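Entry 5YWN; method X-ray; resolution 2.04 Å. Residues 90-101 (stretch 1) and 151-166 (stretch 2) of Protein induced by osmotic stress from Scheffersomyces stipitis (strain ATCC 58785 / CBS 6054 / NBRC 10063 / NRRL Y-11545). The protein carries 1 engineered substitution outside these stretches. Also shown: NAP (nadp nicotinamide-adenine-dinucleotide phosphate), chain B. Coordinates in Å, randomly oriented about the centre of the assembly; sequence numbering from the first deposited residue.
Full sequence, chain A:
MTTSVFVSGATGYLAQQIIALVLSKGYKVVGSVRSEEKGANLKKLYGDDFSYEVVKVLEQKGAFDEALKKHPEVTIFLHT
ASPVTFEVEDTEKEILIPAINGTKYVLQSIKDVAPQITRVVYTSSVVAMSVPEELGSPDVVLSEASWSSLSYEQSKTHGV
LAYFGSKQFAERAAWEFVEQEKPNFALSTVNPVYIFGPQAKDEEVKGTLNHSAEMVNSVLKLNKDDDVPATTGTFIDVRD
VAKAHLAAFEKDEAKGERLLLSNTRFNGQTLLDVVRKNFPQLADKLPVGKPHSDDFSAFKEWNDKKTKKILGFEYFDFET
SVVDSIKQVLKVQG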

# COMPACT_ATOMS: atom_id res chain seq x y z
N ASP A 90 20.50 -10.08 2.14
CA ASP A 90 20.15 -10.55 3.46
C ASP A 90 18.68 -10.23 3.72
O ASP A 90 18.32 -9.10 3.88
CB ASP A 90 21.05 -9.83 4.45
CG ASP A 90 20.96 -10.36 5.85
OD1 ASP A 90 19.91 -10.41 6.45
OD2 ASP A 90 21.98 -10.73 6.37
N THR A 91 17.85 -11.25 3.77
CA THR A 91 16.45 -11.05 3.98
C THR A 91 16.12 -10.40 5.30
O THR A 91 15.19 -9.69 5.37
CB THR A 91 15.62 -12.32 3.88
OG1 THR A 91 16.15 -13.30 4.73
CG2 THR A 91 15.57 -12.80 2.48
N GLU A 92 16.84 -10.74 6.33
CA GLU A 92 16.62 -10.12 7.61
C GLU A 92 16.99 -8.62 7.70
O GLU A 92 16.21 -7.84 8.12
CB GLU A 92 17.38 -10.91 8.67
CG GLU A 92 16.79 -10.86 10.04
CD GLU A 92 17.34 -11.89 10.99
OE1 GLU A 92 16.61 -12.34 11.84
OE2 GLU A 92 18.51 -12.22 10.90
N LYS A 93 18.18 -8.27 7.29
CA LYS A 93 18.61 -6.91 7.33
C LYS A 93 17.83 -6.01 6.40
O LYS A 93 17.62 -4.91 6.70
CB LYS A 93 20.09 -6.79 7.08
CG LYS A 93 20.96 -7.60 7.98
CD LYS A 93 22.31 -6.92 8.15
CE LYS A 93 23.24 -7.66 9.11
NZ LYS A 93 24.19 -6.73 9.78
N GLU A 94 17.47 -6.52 5.25
CA GLU A 94 16.85 -5.73 4.26
C GLU A 94 15.34 -5.79 4.15
O GLU A 94 14.76 -4.93 3.56
CB GLU A 94 17.47 -6.02 2.90
CG GLU A 94 18.96 -5.82 2.82
CD GLU A 94 19.50 -6.12 1.44
OE1 GLU A 94 20.28 -7.06 1.27
OE2 GLU A 94 19.09 -5.43 0.54
N ILE A 95 14.73 -6.80 4.69
CA ILE A 95 13.30 -6.88 4.62
C ILE A 95 12.64 -6.97 6.00
O ILE A 95 11.88 -6.17 6.33
CB ILE A 95 12.89 -8.06 3.73
CG1 ILE A 95 13.36 -7.86 2.30
CG2 ILE A 95 11.40 -8.27 3.78
CD1 ILE A 95 13.15 -9.02 1.40
N LEU A 96 12.97 -7.99 6.75
CA LEU A 96 12.33 -8.24 7.99
C LEU A 96 12.56 -7.22 9.09
O LEU A 96 11.65 -6.74 9.60
CB LEU A 96 12.64 -9.63 8.47
CG LEU A 96 12.04 -10.80 7.70
CD1 LEU A 96 12.90 -12.00 7.90
CD2 LEU A 96 10.62 -11.09 8.07
N ILE A 97 13.79 -6.88 9.39
CA ILE A 97 14.09 -5.95 10.45
C ILE A 97 13.55 -4.52 10.24
O ILE A 97 12.89 -4.04 11.06
CB ILE A 97 15.58 -5.96 10.78
CG1 ILE A 97 15.96 -7.28 11.39
CG2 ILE A 97 15.97 -4.85 11.70
CD1 ILE A 97 17.43 -7.47 11.45
N PRO A 98 13.73 -3.92 9.08
CA PRO A 98 13.16 -2.60 8.86
C PRO A 98 11.66 -2.57 9.00
O PRO A 98 11.21 -1.63 9.51
CB PRO A 98 13.56 -2.29 7.45
CG PRO A 98 14.76 -3.03 7.24
CD PRO A 98 14.55 -4.32 7.95
N ALA A 99 10.95 -3.56 8.52
CA ALA A 99 9.56 -3.57 8.75
C ALA A 99 9.19 -3.75 10.22
O ALA A 99 8.44 -3.00 10.73
CB ALA A 99 8.94 -4.67 7.94
N ILE A 100 9.70 -4.78 10.86
CA ILE A 100 9.34 -5.09 12.21
C ILE A 100 9.88 -4.13 13.28
O ILE A 100 9.16 -3.61 14.03
CB ILE A 100 9.76 -6.53 12.55
CG1 ILE A 100 9.08 -7.54 11.63
CG2 ILE A 100 9.45 -6.86 13.98
CD1 ILE A 100 9.71 -8.88 11.69
N ASN A 101 11.17 -3.96 13.31
CA ASN A 101 11.79 -2.98 14.17
C ASN A 101 11.40 -1.55 13.85
O ASN A 101 11.09 -0.82 14.70
CB ASN A 101 13.28 -3.17 14.22
CG ASN A 101 13.69 -4.30 15.13
OD1 ASN A 101 12.89 -5.04 15.61
ND2 ASN A 101 14.94 -4.43 15.33
N SER A 151 5.97 -18.89 9.57
CA SER A 151 6.92 -18.68 10.63
C SER A 151 8.03 -17.71 10.28
O SER A 151 8.36 -17.58 9.16
CB SER A 151 7.50 -20.00 11.08
OG SER A 151 8.44 -20.47 10.23
N TYR A 152 8.61 -17.10 11.27
CA TYR A 152 9.72 -16.22 11.05
C TYR A 152 10.90 -16.97 10.43
O TYR A 152 11.52 -16.51 9.54
CB TYR A 152 10.14 -15.55 12.34
CG TYR A 152 11.16 -14.44 12.20
CD1 TYR A 152 12.51 -14.70 12.14
CD2 TYR A 152 10.78 -13.14 12.15
CE1 TYR A 152 13.42 -13.70 12.04
CE2 TYR A 152 11.69 -12.14 12.05
CZ TYR A 152 13.02 -12.42 11.98
OH TYR A 152 13.91 -11.42 11.85
N GLU A 153 11.16 -18.17 10.90
CA GLU A 153 12.22 -18.97 10.35
C GLU A 153 11.99 -19.31 8.85
O GLU A 153 12.88 -19.18 8.06
CB GLU A 153 12.41 -20.24 11.16
CG GLU A 153 13.35 -21.19 10.50
CD GLU A 153 13.70 -22.41 11.33
OE1 GLU A 153 14.51 -23.20 10.84
OE2 GLU A 153 13.18 -22.55 12.43
N GLN A 154 10.78 -19.68 8.49
CA GLN A 154 10.42 -19.90 7.12
C GLN A 154 10.54 -18.61 6.30
O GLN A 154 10.93 -18.62 5.18
CB GLN A 154 9.02 -20.44 6.99
CG GLN A 154 8.72 -21.73 7.68
CD GLN A 154 7.23 -22.14 7.58
OE1 GLN A 154 6.33 -21.47 8.05
NE2 GLN A 154 7.01 -23.29 6.97
N SER A 155 10.16 -17.51 6.89
CA SER A 155 10.11 -16.25 6.21
C SER A 155 11.47 -15.79 5.73
O SER A 155 11.56 -15.18 4.75
CB SER A 155 9.38 -15.22 7.01
OG SER A 155 10.22 -14.61 7.87
N LYS A 156 12.52 -16.18 6.43
CA LYS A 156 13.89 -15.84 6.12
C LYS A 156 14.46 -16.36 4.78
O LYS A 156 15.34 -15.82 4.24
CB LYS A 156 14.84 -16.23 7.25
CG LYS A 156 14.65 -15.55 8.56
CD LYS A 156 15.49 -16.15 9.67
CE LYS A 156 16.94 -15.79 9.53
NZ LYS A 156 17.88 -16.44 10.46
N THR A 157 13.94 -17.45 4.31
CA THR A 157 14.58 -18.23 3.28
C THR A 157 14.78 -17.55 1.94
O THR A 157 15.74 -17.78 1.29
CB THR A 157 13.92 -19.58 3.12
OG1 THR A 157 12.57 -19.40 2.77
CG2 THR A 157 14.02 -20.36 4.45
N HIS A 158 13.84 -16.72 1.56
CA HIS A 158 13.96 -15.92 0.40
C HIS A 158 13.04 -14.71 0.39
O HIS A 158 12.13 -14.63 1.14
CB HIS A 158 13.82 -16.73 -0.85
CG HIS A 158 12.50 -17.35 -1.03
ND1 HIS A 158 11.50 -16.76 -1.75
CD2 HIS A 158 12.01 -18.54 -0.62
CE1 HIS A 158 10.45 -17.56 -1.78
NE2 HIS A 158 10.74 -18.64 -1.10
N GLY A 159 13.29 -13.84 -0.56
CA GLY A 159 12.80 -12.50 -0.54
C GLY A 159 11.30 -12.37 -0.52
O GLY A 159 10.82 -11.63 0.25
N VAL A 160 10.60 -13.14 -1.31
CA VAL A 160 9.17 -13.09 -1.28
C VAL A 160 8.57 -13.51 0.04
O VAL A 160 7.77 -12.84 0.55
CB VAL A 160 8.55 -13.90 -2.44
CG1 VAL A 160 7.06 -14.02 -2.32
CG2 VAL A 160 8.89 -13.29 -3.77
N LEU A 161 9.03 -14.63 0.58
CA LEU A 161 8.62 -15.09 1.88
C LEU A 161 9.01 -14.12 2.97
O LEU A 161 8.29 -13.95 3.85
CB LEU A 161 9.16 -16.45 2.19
CG LEU A 161 8.42 -17.64 1.61
CD1 LEU A 161 8.94 -18.97 2.06
CD2 LEU A 161 6.93 -17.51 1.68
N ALA A 162 10.13 -13.47 2.83
CA ALA A 162 10.54 -12.46 3.74
C ALA A 162 9.56 -11.29 3.76
O ALA A 162 9.25 -10.84 4.77
CB ALA A 162 11.91 -12.01 3.42
N TYR A 163 9.07 -10.85 2.62
CA TYR A 163 8.08 -9.79 2.56
C TYR A 163 6.81 -10.20 3.25
O TYR A 163 6.33 -9.49 4.03
CB TYR A 163 7.76 -9.34 1.15
CG TYR A 163 6.68 -8.29 1.07
CD1 TYR A 163 6.92 -7.00 1.38
CD2 TYR A 163 5.41 -8.63 0.69
CE1 TYR A 163 5.94 -6.06 1.30
CE2 TYR A 163 4.42 -7.69 0.59
CZ TYR A 163 4.69 -6.41 0.92
OH TYR A 163 3.72 -5.52 0.85
N PHE A 164 6.36 -11.41 3.03
CA PHE A 164 5.19 -11.92 3.67
C PHE A 164 5.35 -11.90 5.18
O PHE A 164 4.52 -11.44 5.86
CB PHE A 164 4.97 -13.37 3.27
CG PHE A 164 3.99 -13.58 2.18
CD1 PHE A 164 4.35 -13.40 0.89
CD2 PHE A 164 2.74 -14.02 2.45
CE1 PHE A 164 3.46 -13.61 -0.11
CE2 PHE A 164 1.85 -14.23 1.46
CZ PHE A 164 2.20 -14.03 0.18
N GLY A 165 6.48 -12.37 5.66
CA GLY A 165 6.80 -12.33 7.04
C GLY A 165 6.93 -10.93 7.59
O GLY A 165 6.42 -10.69 8.61
N SER A 166 7.52 -10.04 6.84
CA SER A 166 7.74 -8.69 7.28
C SER A 166 6.41 -8.04 7.62
O SER A 166 6.33 -7.39 8.58
CB SER A 166 8.48 -7.83 6.24
OG SER A 166 7.74 -7.47 5.15
PA NAP B . 6.83 1.42 -2.84
O1A NAP B . 6.16 2.22 -3.94
O2A NAP B . 8.22 0.87 -3.06
O5B NAP B . 6.85 2.32 -1.51
C5B NAP B . 7.78 2.05 -0.47
C4B NAP B . 8.29 3.35 0.13
O4B NAP B . 8.78 3.13 1.46
C3B NAP B . 9.43 3.94 -0.70
O3B NAP B . 9.08 5.22 -1.21
C2B NAP B . 10.62 4.04 0.24
O2B NAP B . 11.06 5.39 0.34
C1B NAP B . 10.15 3.52 1.59
N9A NAP B . 10.97 2.35 1.99
C8A NAP B . 11.01 1.16 1.36
N7A NAP B . 11.86 0.31 1.99
C5A NAP B . 12.38 0.96 3.05
C6A NAP B . 13.34 0.64 4.13
N6A NAP B . 13.94 -0.57 4.21
N1A NAP B . 13.61 1.61 5.03
C2A NAP B . 13.03 2.83 4.98
N3A NAP B . 12.15 3.17 4.02
C4A NAP B . 11.79 2.30 3.04
O3 NAP B . 5.86 0.21 -2.43
PN NAP B . 4.26 0.37 -2.52
O1N NAP B . 3.73 -0.62 -3.52
O2N NAP B . 3.94 1.84 -2.68
O5D NAP B . 3.78 -0.08 -1.05
C5D NAP B . 3.38 0.89 -0.08
C4D NAP B . 3.03 0.20 1.23
O4D NAP B . 1.76 -0.45 1.11
C3D NAP B . 4.06 -0.86 1.61
O3D NAP B . 4.71 -0.51 2.83
C2D NAP B . 3.30 -2.16 1.75
O2D NAP B . 3.46 -2.70 3.07
C1D NAP B . 1.84 -1.83 1.48
N1N NAP B . 1.33 -2.68 0.39
C2N NAP B . 1.40 -2.25 -0.87
C3N NAP B . 0.93 -3.04 -1.92
C7N NAP B . 1.01 -2.55 -3.33
O7N NAP B . 0.83 -3.34 -4.25
N7N NAP B . 1.29 -1.27 -3.55
C4N NAP B . 0.37 -4.28 -1.63
C5N NAP B . 0.31 -4.70 -0.31
C6N NAP B . 0.80 -3.88 0.69
P2B NAP B . 12.18 5.97 -0.66
O1X NAP B . 12.84 7.08 0.13
O2X NAP B . 13.07 4.78 -0.93
O3X NAP B . 11.39 6.44 -1.85
O HOH W 1 17.15 -14.64 12.95

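The backbone sets the rules first. Helix 91-101 and helix 159-166 run nearly parallel, 11° apart, and their axes approach to 8.3 Å. That spacing suits small residues on one side: Gly 159, Ala 162, Gly 165 and Ser 166 leave room for Ile 95 and Leu 96 to reach the other backbone, and the CA atoms of Leu 96 and Ser 166 come within 4.7 Å. The shorter helix that begins at Tyr 152 covers the remaining flank of Leu 96. Within stretch 1, a wider pi-type turn at 92-96 precedes Pro 98, whose nitrogen has no hydrogen to give, and the helix kinks there.

Apolar packing is knob into hole. Ile 95 sits among Gly 159, Ala 162, Tyr 163 and Ser 166, with its CG2 3.8 Å from Ala 162 CB and its CD1 3.7 Å from Gly 159 O. Leu 96 fills a second hole, made by Tyr 152, Ser 155, Ala 162 and Gly 165; its CB points sideways, but the branched end turns in, bringing CD2 within 3.7 Å of Gly 165 C. A CB on Gly 165 would lie 2.5 Å from Ser 155 CB, a clash, and only 3.3 Å from Leu 96 CD2, so the bare backbone here serves both neighbours. One turn on, Ala 99 CB meets Ser 166 CB at 3.6 Å. Ser 166 can line this buried seam because its OG donates to Tyr 163 O of its own helix, 2.7 Å away, satisfying the hydroxyl locally.

Tyr 152 joins the apolar and polar parts. Leu 96 CD1 lies over one face of its ring, 4.1 Å from Tyr 152 CZ, while Ile 100 CD1 approaches the edge, 3.8 Å from Tyr 152 CE2. At the tip, Tyr 152 OH donates to Glu 92 OE1 at 2.9 Å, placing a neutral donor against a carboxylate.

The second direct hydrogen bond runs from Thr 91 OG1 to Lys 156 O, 2.7 Å, and supplies a partner for a carbonyl near the break between the two helices of stretch 2. The same threonine packs its CB 3.8 Å from Ala 162 CB.

Charge acts at longer range. Glu 92 OE2 and Lys 156 NZ stand 4.3 Å apart, beyond a salt bridge, but a water bridges the two side chains, donating to Glu 92 OE1 at 2.6 Å and accepting from Lys 156 NZ at 3.2 Å.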